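Regulator of nonsense transcripts 2 (Homo sapiens, PDB 4CEM) takes part in nonsense-mediated mRNA decay as the factor UPF2, which carries three MIF4G domains. Local coordinates at residues A[27-32]-A[225-230]; A[154-157]-A[161-164]; A[246-251]-A[307-312]. All coordinates share one frame; numbering follows the deposited sequence.

The three contacts belong to one all-helical chain. Contacts 1 and 2 lie close together, with centres about 9 Å apart. Contact 1 ties helix 6-33 to the loop before helix 230-259. Contact 2 is the turn between helices 143-158 and 164-181, and falls within the chain span that contact 1 closes. Arg29 of contact 1 joins the two through a salt bridge to Asp164. Contact 3 follows later in the sequence. It lies about 34 Å from contact 2, centre to centre, on the opposite side of the chain's centre. Helix 230-259 spans the two regions: it starts at contact 1 and packs in contact 3 against segment 307-312, the end of the modelled chain.

Contact 1. Residues A[27-32]-A[225-230]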
loop_
_atom_site.group_PDB
_atom_site.type_symbol
_atom_site.label_atom_id
_atom_site.label_comp_id
_atom_site.label_asym_id
_atom_site.label_seq_id
_atom_site.Cartn_x
_atom_site.Cartn_y
_atom_site.Cartn_z
ATOM N N GLU A 27 -11.718 -8.515 12.739
ATOM C CA GLU A 27 -11.489 -8.701 14.164
ATOM C C GLU A 27 -10.873 -7.425 14.759
ATOM O O GLU A 27 -11.350 -6.910 15.759
ATOM C CB GLU A 27 -10.563 -9.908 14.353
ATOM C CG GLU A 27 -10.509 -10.485 15.755
ATOM C CD GLU A 27 -9.226 -11.273 16.034
ATOM O OE1 GLU A 27 -8.575 -11.751 15.075
ATOM O OE2 GLU A 27 -8.866 -11.421 17.226
ATOM N N LEU A 28 -9.821 -6.923 14.119
ATOM C CA LEU A 28 -9.161 -5.688 14.523
ATOM C C LEU A 28 -10.059 -4.460 14.451
ATOM O O LEU A 28 -10.038 -3.629 15.362
ATOM C CB LEU A 28 -7.910 -5.449 13.666
ATOM C CG LEU A 28 -6.670 -6.211 14.122
ATOM C CD1 LEU A 28 -5.479 -5.840 13.250
ATOM C CD2 LEU A 28 -6.386 -5.933 15.594
ATOM N N ARG A 29 -10.834 -4.338 13.377
ATOM C CA ARG A 29 -11.768 -3.212 13.234
ATOM C C ARG A 29 -12.781 -3.204 14.373
ATOM O O ARG A 29 -13.108 -2.151 14.910
ATOM C CB ARG A 29 -12.470 -3.236 11.857
ATOM C CG ARG A 29 -13.757 -2.418 11.744
ATOM C CD ARG A 29 -14.203 -2.229 10.295
ATOM N NE ARG A 29 -13.529 -1.075 9.712
ATOM C CZ ARG A 29 -14.099 0.087 9.404
ATOM N NH1 ARG A 29 -15.398 0.291 9.567
ATOM N NH2 ARG A 29 -13.356 1.056 8.903
ATOM N N SER A 30 -13.271 -4.380 14.748
ATOM C CA SER A 30 -14.259 -4.476 15.816
ATOM C C SER A 30 -13.695 -3.939 17.134
ATOM O O SER A 30 -14.306 -3.077 17.769
ATOM C CB SER A 30 -14.719 -5.921 15.980
ATOM O OG SER A 30 -15.800 -6.004 16.885
ATOM N N LYS A 31 -12.527 -4.444 17.528
ATOM C CA LYS A 31 -11.855 -4.002 18.759
ATOM C C LYS A 31 -11.524 -2.520 18.763
ATOM O O LYS A 31 -11.707 -1.841 19.775
ATOM C CB LYS A 31 -10.555 -4.787 19.012
ATOM C CG LYS A 31 -10.683 -5.830 20.110
ATOM C CD LYS A 31 -9.330 -6.210 20.702
ATOM C CE LYS A 31 -9.440 -6.518 22.196
ATOM N NZ LYS A 31 -8.106 -6.807 22.799
ATOM N N ASN A 32 -11.011 -2.027 17.641
ATOM C CA ASN A 32 -10.568 -0.644 17.569
ATOM C C ASN A 32 -11.727 0.345 17.626
ATOM O O ASN A 32 -11.674 1.319 18.370
ATOM C CB ASN A 32 -9.727 -0.423 16.322
ATOM C CG ASN A 32 -8.352 -1.027 16.447
ATOM O OD1 ASN A 32 -7.817 -1.144 17.547
ATOM N ND2 ASN A 32 -7.766 -1.409 15.324
ATOM N N SER A 225 -16.936 -8.022 0.524
ATOM C CA SER A 225 -16.570 -6.651 0.892
ATOM C C SER A 225 -17.623 -6.108 1.846
ATOM O O SER A 225 -18.761 -5.877 1.437
ATOM C CB SER A 225 -16.486 -5.745 -0.338
ATOM O OG SER A 225 -16.369 -4.386 0.058
ATOM N N GLU A 226 -17.246 -5.914 3.109
ATOM C CA GLU A 226 -18.188 -5.472 4.145
ATOM C C GLU A 226 -17.656 -4.353 5.043
ATOM O O GLU A 226 -18.271 -4.038 6.059
ATOM C CB GLU A 226 -18.545 -6.643 5.058
ATOM C CG GLU A 226 -19.009 -7.898 4.350
ATOM C CD GLU A 226 -19.476 -8.954 5.327
ATOM O OE1 GLU A 226 -18.779 -9.149 6.358
ATOM O OE2 GLU A 226 -20.540 -9.574 5.058
ATOM N N ILE A 227 -16.523 -3.760 4.690
ATOM C CA ILE A 227 -15.861 -2.827 5.591
ATOM C C ILE A 227 -16.155 -1.398 5.147
ATOM O O ILE A 227 -16.822 -0.656 5.863
ATOM C CB ILE A 227 -14.353 -3.109 5.676
ATOM C CG1 ILE A 227 -14.141 -4.449 6.389
ATOM C CG2 ILE A 227 -13.642 -1.981 6.407
ATOM C CD1 ILE A 227 -12.709 -4.946 6.387
ATOM N N ILE A 228 -15.671 -1.030 3.964
ATOM C CA ILE A 228 -15.970 0.266 3.368
ATOM C C ILE A 228 -17.132 0.111 2.395
ATOM O O ILE A 228 -17.079 -0.715 1.483
ATOM C CB ILE A 228 -14.750 0.850 2.621
ATOM C CG1 ILE A 228 -13.520 0.891 3.546
ATOM C CG2 ILE A 228 -15.063 2.243 2.082
ATOM C CD1 ILE A 228 -13.766 1.598 4.867
ATOM N N SER A 229 -18.166 0.929 2.584
ATOM C CA SER A 229 -19.367 0.880 1.758
ATOM C C SER A 229 -19.059 1.166 0.291
ATOM O O SER A 229 -18.120 1.899 -0.011
ATOM C CB SER A 229 -20.379 1.910 2.235
ATOM O OG SER A 229 -20.016 3.196 1.759
ATOM N N PRO A 230 -19.863 0.604 -0.625
ATOM C CA PRO A 230 -19.624 0.814 -2.064
ATOM C C PRO A 230 -19.568 2.281 -2.510
ATOM O O PRO A 230 -18.852 2.590 -3.457
ATOM C CB PRO A 230 -20.801 0.088 -2.731
ATOM C CG PRO A 230 -21.255 -0.917 -1.730
ATOM C CD PRO A 230 -20.979 -0.328 -0.375
#
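The guanidinium of Arg29 has CG2 of Ile227 over one face, 3.4 Å above its plane and off-centre. The nearest atom to this methyl is NE of Arg29, at 3.4 Å from Ile227 CG2. CD1 of Ile228 approaches the same group obliquely, 4.1 Å from Arg29 NH2. The planar group is held by polar partners from the neighbouring turn. NE bonds to the carbonyl of Ile158. NH2 forms a salt bridge with Asp164 and a weak bond with the carbonyl of Thr157. The Arg29 chain leaves the helix with CG anti to the backbone N (chi1 161°) and bends at chi3 (-86°), which lays the guanidinium against Ile227. A leucine in place of Arg29 would probably leave Asp164 without this charged mate and the Ile158 carbonyl without its NE donor. No hydrogen bond links the two segments directly, and their contact is apolar packing on a charged group. Arg29 thus fastens helix 6-33 to two places: the loop between helices 209-218 and 230-259, and the junction of helices 143-158 and 164-181.

Contact 2. Residues A[154-157]-A[161-164]; sequences AELT and IFTD
Leu156 can be followed outward from its backbone. Its CB lies 4.0 Å from CE2 of Phe162, and that ring meets it obliquely. At CG the chain forks. CD1 stays with the ring, 4.1 Å from Phe162 CE2. CD2 turns to the neighbouring residue and touches CD1 of Ile161 at 3.4 Å. One leucine therefore packs on both aliphatic and aromatic groups of the turn. Chi1 of -73° sets CG anti to the carbonyl carbon, and chi2 of 168° then divides the methyls between Phe162 and Ile161.

The carbonyl of Leu156 closes the turn. Phe162 N donates to Leu156 O over 3.1 Å in a nearly straight bond (169°), with the donor well above the carbonyl plane. Ile161 N adds a weak, bent bond to the same oxygen. Two amides thus share one acceptor near the end of helix 143-158. Thr157 also meets the phenylalanine ring, at its edge. Its OG1 sits near the ring plane, 4.0 Å from Phe162 CD2. That hydroxyl is hydrogen-bonded to the Ile153 carbonyl, one helical turn back.

Thr163 is the N-cap of the next helix. Its side chain caps a backbone N of that helix, while its own N is bound by the Glu166 carboxylate, consistent with a capping box. Asp164 also has a salt bridge to Lys232. The turn leads from helix 143-158 into helix 164-181. Leu156 and Phe162 both rest on helix 120-137, while Leu156 and Ile161 also touch helix 103-116.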
loop_
_atom_site.group_PDB
_atom_site.type_symbol
_atom_site.label_atom_id
_atom_site.label_comp_id
_atom_site.label_asym_id
_atom_site.label_seq_id
_atom_site.Cartn_x
_atom_site.Cartn_y
_atom_site.Cartn_z
ATOM N N ALA A 154 -3.666 2.923 4.667
ATOM C CA ALA A 154 -4.790 2.080 4.218
ATOM C C ALA A 154 -5.241 1.103 5.310
ATOM O O ALA A 154 -6.402 1.125 5.699
ATOM C CB ALA A 154 -4.424 1.321 2.955
ATOM N N GLU A 155 -4.333 0.272 5.824
ATOM C CA GLU A 155 -4.706 -0.659 6.898
ATOM C C GLU A 155 -5.255 0.078 8.102
ATOM O O GLU A 155 -6.297 -0.303 8.643
ATOM C CB GLU A 155 -3.531 -1.528 7.363
ATOM C CG GLU A 155 -3.255 -2.749 6.505
ATOM C CD GLU A 155 -4.438 -3.692 6.368
ATOM O OE1 GLU A 155 -5.269 -3.807 7.289
ATOM O OE2 GLU A 155 -4.525 -4.336 5.321
ATOM N N LEU A 156 -4.553 1.132 8.522
ATOM C CA LEU A 156 -4.962 1.890 9.701
ATOM C C LEU A 156 -6.399 2.397 9.577
ATOM O O LEU A 156 -7.101 2.547 10.581
ATOM C CB LEU A 156 -4.013 3.066 9.956
ATOM C CG LEU A 156 -2.634 2.713 10.511
ATOM C CD1 LEU A 156 -1.725 3.924 10.427
ATOM C CD2 LEU A 156 -2.759 2.217 11.939
ATOM N N THR A 157 -6.833 2.668 8.352
ATOM C CA THR A 157 -8.218 3.033 8.122
ATOM C C THR A 157 -9.096 1.774 8.185
ATOM O O THR A 157 -10.046 1.713 8.956
ATOM C CB THR A 157 -8.386 3.777 6.780
ATOM O OG1 THR A 157 -7.377 4.792 6.663
ATOM C CG2 THR A 157 -9.764 4.412 6.682
ATOM N N ILE A 161 -8.634 2.362 13.250
ATOM C CA ILE A 161 -7.859 3.291 14.067
ATOM C C ILE A 161 -8.161 4.715 13.611
ATOM O O ILE A 161 -8.404 5.596 14.434
ATOM C CB ILE A 161 -6.350 2.985 13.993
ATOM C CG1 ILE A 161 -6.061 1.664 14.721
ATOM C CG2 ILE A 161 -5.536 4.110 14.619
ATOM C CD1 ILE A 161 -4.691 1.084 14.453
ATOM N N PHE A 162 -8.159 4.927 12.296
ATOM C CA PHE A 162 -8.753 6.123 11.690
ATOM C C PHE A 162 -10.205 5.871 11.284
ATOM O O PHE A 162 -10.546 4.784 10.824
ATOM C CB PHE A 162 -7.983 6.549 10.440
ATOM C CG PHE A 162 -6.541 6.860 10.680
ATOM C CD1 PHE A 162 -6.088 7.316 11.913
ATOM C CD2 PHE A 162 -5.628 6.733 9.646
ATOM C CE1 PHE A 162 -4.747 7.600 12.113
ATOM C CE2 PHE A 162 -4.288 7.026 9.842
ATOM C CZ PHE A 162 -3.849 7.460 11.079
ATOM N N THR A 163 -11.045 6.893 11.418
ATOM C CA THR A 163 -12.432 6.802 11.000
ATOM C C THR A 163 -12.456 6.817 9.495
ATOM O O THR A 163 -11.467 7.172 8.871
ATOM C CB THR A 163 -13.267 7.990 11.503
ATOM O OG1 THR A 163 -12.770 9.216 10.924
ATOM C CG2 THR A 163 -13.252 8.063 13.035
ATOM N N ASP A 164 -13.579 6.435 8.904
ATOM C CA ASP A 164 -13.681 6.426 7.454
ATOM C C ASP A 164 -13.342 7.801 6.886
ATOM O O ASP A 164 -12.492 7.901 6.002
ATOM C CB ASP A 164 -15.080 6.001 7.005
ATOM C CG ASP A 164 -15.342 4.506 7.195
ATOM O OD1 ASP A 164 -14.469 3.759 7.686
ATOM O OD2 ASP A 164 -16.452 4.074 6.837
#

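Contact 3. Residues A[246-251]-A[307-312]; sequences SLTKHL and NMPDLP
The extended segment 307-312, at the end of the modelled chain, packs here against the long helix 230-259. Thr248 faces Pro309, and Leu251, one turn further on, faces Leu311. Methyl CG2 of Thr248 lies 3.5 Å from CG of Pro309. The Thr248 hydroxyl sits beside the same ring, with OG1 3.5 Å from Pro309 CD. The two side chains reach toward each other, and the threonine brings both branches, OG1 and CG2, to CG and CD of the ring.

Leu251 makes the second apolar pair. Its CG is anti to the backbone N (chi1 -172°), which sends the isobutyl group toward segment 307-312. Its CD2 comes to 4.3 Å from CD1 of Leu311. No hydrogen bond crosses between the segments. Segment 307-312 is held here by apolar contacts, while Asn307 bonds through OD1 to Arg209.

Segment 307-312 runs in roughly the same direction as helix 230-259. Pro309 also touches Lys252, and Leu311 and Pro312 touch His255. It runs back along helix 283-303, where the selenomethionine Met308 meets Gln298 and Leu311 meets Leu294. The chain therefore reverses after helix 283-303 and lies along both helices. Its backbone torsions from Asn307 to Asp310 resemble those of polyproline II. Pairs of helices packed side by side are characteristic of the all-helical MIF4G fold, and in this domain the extended end of the model lies against such a pair.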
loop_
_atom_site.group_PDB
_atom_site.type_symbol
_atom_site.label_atom_id
_atom_site.label_comp_id
_atom_site.label_asym_id
_atom_site.label_seq_id
_atom_site.Cartn_x
_atom_site.Cartn_y
_atom_site.Cartn_z
ATOM N N SER A 246 -4.465 6.367 -18.116
ATOM C CA SER A 246 -3.216 7.077 -18.316
ATOM C C SER A 246 -2.064 6.108 -18.606
ATOM O O SER A 246 -1.277 6.333 -19.518
ATOM C CB SER A 246 -2.908 7.941 -17.086
ATOM O OG SER A 246 -1.519 8.096 -16.910
ATOM N N LEU A 247 -1.978 5.027 -17.838
ATOM C CA LEU A 247 -0.890 4.055 -17.985
ATOM C C LEU A 247 -0.947 3.317 -19.321
ATOM O O LEU A 247 0.084 2.904 -19.855
ATOM C CB LEU A 247 -0.924 3.041 -16.834
ATOM C CG LEU A 247 0.150 1.948 -16.834
ATOM C CD1 LEU A 247 1.535 2.544 -16.626
ATOM C CD2 LEU A 247 -0.157 0.914 -15.764
ATOM N N THR A 248 -2.156 3.141 -19.850
ATOM C CA THR A 248 -2.350 2.420 -21.103
ATOM C C THR A 248 -2.028 3.318 -22.297
ATOM O O THR A 248 -1.507 2.844 -23.307
ATOM C CB THR A 248 -3.765 1.807 -21.179
ATOM O OG1 THR A 248 -3.690 0.435 -20.784
ATOM C CG2 THR A 248 -4.349 1.885 -22.583
ATOM N N LYS A 249 -2.317 4.612 -22.170
ATOM C CA LYS A 249 -1.773 5.609 -23.100
ATOM C C LYS A 249 -0.252 5.479 -23.196
ATOM O O LYS A 249 0.296 5.315 -24.283
ATOM C CB LYS A 249 -2.132 7.036 -22.665
ATOM C CG LYS A 249 -3.274 7.674 -23.442
ATOM C CD LYS A 249 -4.628 7.052 -23.123
ATOM C CE LYS A 249 -5.768 7.964 -23.559
ATOM N NZ LYS A 249 -7.101 7.310 -23.446
ATOM N N HIS A 250 0.414 5.536 -22.048
ATOM C CA HIS A 250 1.876 5.455 -21.980
ATOM C C HIS A 250 2.402 4.129 -22.487
ATOM O O HIS A 250 3.556 4.044 -22.911
ATOM C CB HIS A 250 2.340 5.749 -20.546
ATOM C CG HIS A 250 3.849 5.812 -20.365
ATOM N ND1 HIS A 250 4.668 6.389 -21.262
ATOM C CD2 HIS A 250 4.662 5.372 -19.317
ATOM C CE1 HIS A 250 5.944 6.303 -20.825
ATOM N NE2 HIS A 250 5.935 5.682 -19.635
ATOM N N LEU A 251 1.571 3.085 -22.471
ATOM C CA LEU A 251 1.960 1.792 -23.044
ATOM C C LEU A 251 1.872 1.798 -24.573
ATOM O O LEU A 251 2.735 1.226 -25.248
ATOM C CB LEU A 251 1.092 0.661 -22.485
ATOM C CG LEU A 251 1.527 -0.757 -22.878
ATOM C CD1 LEU A 251 2.810 -1.142 -22.161
ATOM C CD2 LEU A 251 0.429 -1.766 -22.584
ATOM N N ASN A 307 -9.454 -5.173 -19.592
ATOM C CA ASN A 307 -8.734 -5.802 -20.702
ATOM C C ASN A 307 -7.530 -4.944 -21.079
ATOM O O ASN A 307 -7.522 -3.732 -20.846
ATOM C CB ASN A 307 -9.641 -6.004 -21.926
ATOM C CG ASN A 307 -10.459 -7.283 -21.851
ATOM O OD1 ASN A 307 -9.956 -8.335 -21.449
ATOM N ND2 ASN A 307 -11.724 -7.205 -22.260
HETATM N N MSE A 308 -6.514 -5.579 -21.652
HETATM C CA MSE A 308 -5.364 -4.854 -22.181
HETATM C C MSE A 308 -5.706 -4.348 -23.553
HETATM O O MSE A 308 -6.378 -5.048 -24.316
HETATM C CB MSE A 308 -4.168 -5.782 -22.329
HETATM C CG MSE A 308 -2.845 -5.039 -22.130
HETATM SE SE MSE A 308 -2.514 -4.794 -20.203
HETATM C CE MSE A 308 -2.798 -6.707 -19.824
ATOM N N PRO A 309 -5.254 -3.129 -23.902
ATOM C CA PRO A 309 -5.390 -2.735 -25.302
ATOM C C PRO A 309 -4.549 -3.639 -26.192
ATOM O O PRO A 309 -3.590 -4.259 -25.716
ATOM C CB PRO A 309 -4.849 -1.304 -25.320
ATOM C CG PRO A 309 -3.962 -1.227 -24.125
ATOM C CD PRO A 309 -4.677 -2.040 -23.095
ATOM N N ASP A 310 -4.905 -3.707 -27.469
ATOM C CA ASP A 310 -4.271 -4.660 -28.373
ATOM C C ASP A 310 -3.011 -4.068 -29.002
ATOM O O ASP A 310 -3.013 -2.921 -29.450
ATOM C CB ASP A 310 -5.259 -5.122 -29.451
ATOM C CG ASP A 310 -5.132 -6.600 -29.755
ATOM O OD1 ASP A 310 -4.004 -7.134 -29.661
ATOM O OD2 ASP A 310 -6.158 -7.231 -30.074
ATOM N N LEU A 311 -1.944 -4.867 -29.032
ATOM C CA LEU A 311 -0.624 -4.414 -29.470
ATOM C C LEU A 311 -0.182 -5.189 -30.722
ATOM O O LEU A 311 0.345 -6.299 -30.604
ATOM C CB LEU A 311 0.382 -4.609 -28.334
ATOM C CG LEU A 311 -0.005 -3.965 -26.994
ATOM C CD1 LEU A 311 0.904 -4.450 -25.874
ATOM C CD2 LEU A 311 0.019 -2.447 -27.093
ATOM N N PRO A 312 -0.390 -4.600 -31.923
ATOM C CA PRO A 312 -0.226 -5.269 -33.225
ATOM C C PRO A 312 0.812 -6.400 -33.276
ATOM O O PRO A 312 2.000 -6.172 -33.042
ATOM C CB PRO A 312 0.180 -4.116 -34.147
ATOM C CG PRO A 312 -0.527 -2.927 -33.579
ATOM C CD PRO A 312 -0.749 -3.176 -32.105
#